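Local coordinates for HMTCP-1 (Homo sapiens, PDB 1A1X), which binds the PH domains of the protein kinases AKT1 and AKT2 and enhances their phosphorylation and activation, at the interface of chains A and B. Numbering follows the deposited sequence. Chains: chain A/B, HMTCP-1.

The interface of chains A and B. Residues chain A 3-5, 90, 92-94; chain B 40, 42, 87, 89-90, 101, 103.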
loop_
_atom_site.group_PDB
_atom_site.type_symbol
_atom_site.label_atom_id
_atom_site.label_comp_id
_atom_site.label_asym_id
_atom_site.label_seq_id
_atom_site.Cartn_x
_atom_site.Cartn_y
_atom_site.Cartn_z
ATOM N N ALA A 3 7.970 6.018 -3.424
ATOM C CA ALA A 3 9.141 5.156 -3.772
ATOM C C ALA A 3 8.862 4.490 -5.114
ATOM O O ALA A 3 8.190 3.459 -5.180
ATOM C CB ALA A 3 9.372 4.093 -2.685
ATOM N N GLY A 4 9.390 5.084 -6.179
ATOM C CA GLY A 4 9.161 4.565 -7.512
ATOM C C GLY A 4 7.948 5.254 -8.094
ATOM O O GLY A 4 7.456 4.858 -9.140
ATOM N N GLU A 5 7.475 6.291 -7.398
ATOM C CA GLU A 5 6.306 7.076 -7.807
ATOM C C GLU A 5 6.684 8.493 -8.204
ATOM O O GLU A 5 7.779 8.967 -7.903
ATOM C CB GLU A 5 5.295 7.192 -6.657
ATOM C CG GLU A 5 4.574 5.918 -6.256
ATOM C CD GLU A 5 3.543 5.463 -7.269
ATOM O OE1 GLU A 5 2.632 6.246 -7.594
ATOM O OE2 GLU A 5 3.629 4.307 -7.721
ATOM N N HIS A 90 2.470 4.242 2.719
ATOM C CA HIS A 90 2.585 4.444 1.280
ATOM C C HIS A 90 1.815 5.671 0.801
ATOM O O HIS A 90 0.847 6.107 1.432
ATOM C CB HIS A 90 2.333 3.165 0.450
ATOM C CG HIS A 90 0.894 2.844 0.193
ATOM N ND1 HIS A 90 -0.039 3.797 -0.156
ATOM C CD2 HIS A 90 0.246 1.659 0.164
ATOM C CE1 HIS A 90 -1.198 3.211 -0.388
ATOM N NE2 HIS A 90 -1.052 1.914 -0.199
ATOM N N LEU A 92 0.805 6.838 -2.976
ATOM C CA LEU A 92 0.817 6.546 -4.391
ATOM C C LEU A 92 -0.461 6.904 -5.115
ATOM O O LEU A 92 -1.432 7.370 -4.515
ATOM C CB LEU A 92 1.171 5.066 -4.623
ATOM C CG LEU A 92 0.840 4.035 -3.539
ATOM C CD1 LEU A 92 -0.603 3.661 -3.599
ATOM C CD2 LEU A 92 1.693 2.807 -3.707
ATOM N N MET A 93 -0.398 6.766 -6.432
ATOM C CA MET A 93 -1.510 7.031 -7.321
ATOM C C MET A 93 -2.138 5.670 -7.589
ATOM O O MET A 93 -1.455 4.749 -8.056
ATOM C CB MET A 93 -0.974 7.613 -8.627
ATOM C CG MET A 93 -1.980 8.431 -9.416
ATOM S SD MET A 93 -2.430 9.946 -8.537
ATOM C CE MET A 93 -0.860 10.480 -7.939
ATOM N N VAL A 94 -3.406 5.514 -7.220
ATOM C CA VAL A 94 -4.111 4.255 -7.435
ATOM C C VAL A 94 -5.352 4.522 -8.271
ATOM O O VAL A 94 -6.254 5.236 -7.847
ATOM C CB VAL A 94 -4.534 3.598 -6.119
ATOM C CG1 VAL A 94 -5.281 2.312 -6.396
ATOM C CG2 VAL A 94 -3.335 3.308 -5.275
ATOM N N PHE B 40 1.869 2.493 -15.863
ATOM C CA PHE B 40 2.679 1.373 -15.382
ATOM C C PHE B 40 1.863 0.212 -14.846
ATOM O O PHE B 40 0.633 0.262 -14.783
ATOM C CB PHE B 40 3.693 1.836 -14.320
ATOM C CG PHE B 40 3.066 2.552 -13.178
ATOM C CD1 PHE B 40 2.855 3.922 -13.239
ATOM C CD2 PHE B 40 2.618 1.852 -12.068
ATOM C CE1 PHE B 40 2.194 4.591 -12.206
ATOM C CE2 PHE B 40 1.958 2.509 -11.032
ATOM C CZ PHE B 40 1.744 3.883 -11.102
ATOM N N ARG B 42 1.487 -2.788 -11.680
ATOM C CA ARG B 42 1.753 -3.199 -10.307
ATOM C C ARG B 42 1.241 -4.624 -10.122
ATOM O O ARG B 42 0.325 -5.061 -10.818
ATOM C CB ARG B 42 1.030 -2.293 -9.295
ATOM C CG ARG B 42 1.642 -0.902 -9.102
ATOM C CD ARG B 42 1.266 -0.324 -7.725
ATOM N NE ARG B 42 1.582 1.101 -7.609
ATOM C CZ ARG B 42 0.706 2.090 -7.776
ATOM N NH1 ARG B 42 -0.561 1.829 -8.064
ATOM N NH2 ARG B 42 1.101 3.350 -7.671
ATOM N N GLN B 87 9.933 -2.555 -7.965
ATOM C CA GLN B 87 10.090 -1.862 -6.694
ATOM C C GLN B 87 9.100 -2.370 -5.655
ATOM O O GLN B 87 7.922 -2.522 -5.955
ATOM C CB GLN B 87 9.852 -0.357 -6.903
ATOM C CG GLN B 87 10.034 0.493 -5.653
ATOM C CD GLN B 87 11.478 0.526 -5.179
ATOM O OE1 GLN B 87 12.376 0.926 -5.924
ATOM N NE2 GLN B 87 11.710 0.106 -3.936
ATOM N N GLN B 89 6.848 -1.464 -3.151
ATOM C CA GLN B 89 6.239 -0.224 -2.663
ATOM C C GLN B 89 5.751 -0.367 -1.231
ATOM O O GLN B 89 5.726 0.603 -0.470
ATOM C CB GLN B 89 5.142 0.247 -3.602
ATOM C CG GLN B 89 5.670 0.471 -4.999
ATOM C CD GLN B 89 4.757 1.342 -5.809
ATOM O OE1 GLN B 89 3.738 0.889 -6.309
ATOM N NE2 GLN B 89 5.113 2.611 -5.935
ATOM N N HIS B 90 5.314 -1.573 -0.884
ATOM C CA HIS B 90 4.934 -1.866 0.492
ATOM C C HIS B 90 4.916 -3.363 0.786
ATOM O O HIS B 90 4.743 -4.190 -0.114
ATOM C CB HIS B 90 3.676 -1.104 0.966
ATOM C CG HIS B 90 2.371 -1.725 0.577
ATOM N ND1 HIS B 90 2.130 -3.080 0.649
ATOM C CD2 HIS B 90 1.209 -1.160 0.179
ATOM C CE1 HIS B 90 0.877 -3.321 0.312
ATOM N NE2 HIS B 90 0.298 -2.173 0.021
ATOM N N LEU B 101 3.500 -5.303 -2.469
ATOM C CA LEU B 101 2.973 -4.469 -3.539
ATOM C C LEU B 101 4.189 -4.103 -4.383
ATOM O O LEU B 101 5.049 -3.323 -3.953
ATOM C CB LEU B 101 2.269 -3.208 -3.020
ATOM C CG LEU B 101 1.649 -2.417 -4.184
ATOM C CD1 LEU B 101 0.544 -3.239 -4.832
ATOM C CD2 LEU B 101 1.127 -1.061 -3.714
ATOM N N LYS B 103 6.003 -2.829 -8.095
ATOM C CA LYS B 103 5.808 -1.934 -9.217
ATOM C C LYS B 103 6.903 -2.157 -10.247
ATOM O O LYS B 103 8.086 -2.016 -9.938
ATOM C CB LYS B 103 5.829 -0.476 -8.744
ATOM C CG LYS B 103 5.525 0.541 -9.847
ATOM C CD LYS B 103 5.568 1.956 -9.322
ATOM C CE LYS B 103 5.263 2.932 -10.425
ATOM N NZ LYS B 103 5.168 4.323 -9.927
#
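Two copies of this TCL1-family beta-barrel meet here about a two-fold axis, a pairing seen in the crystal that may not be the biological one. The N-terminal stretch of chain A lies against strands 41-46, 85-94 and 97-104 of chain B, and the carboxylate of A:Glu5 is the focus of the polar contact. Its chain bends at chi2 (-72°), and OE2 of the carboxylate takes three donors from different directions. B:Gln89 crosses it at about a right angle and sends NE2 to the anti lone pair of A:Glu5 OE2, 2.9 Å away and nearly straight. B:Lys103, fully extended, brings NZ in from well above the carboxylate plane, 2.7 Å from A:Glu5 OE2, and also bonds the carbonyl O of A:Gly4. B:Arg42 NH2 makes the second salt bridge, again from above the carboxylate, with its guanidinium turned 31° from the carboxylate plane. An alanine in place of A:Glu5 would remove both salt bridges and would probably leave the two cationic groups of chain B close together without their shared counter-charge. B:Arg42 also meets strand 85-94 of chain A end-on: NH2 and NH1 both hold the carbonyl O of A:Met93, at 2.9 and 3.1 Å, with that oxygen nearly in the guanidinium plane. The rotation of that group is steadied within chain B, where NE bonds B:Gln89 OE1 and the B:Phe40 ring edge at CE2 lies 3.5 Å over one face. On the chain A side, the backbone N of A:Met93 bonds A:Glu5 OE1, steadying the carboxylate. Beside the polar cluster A:Leu92 and B:Leu101 touch tip to tip, CD2 to CD2 at 3.9 Å. At the axis A:His90 and B:His90 lie side by side, edge to edge.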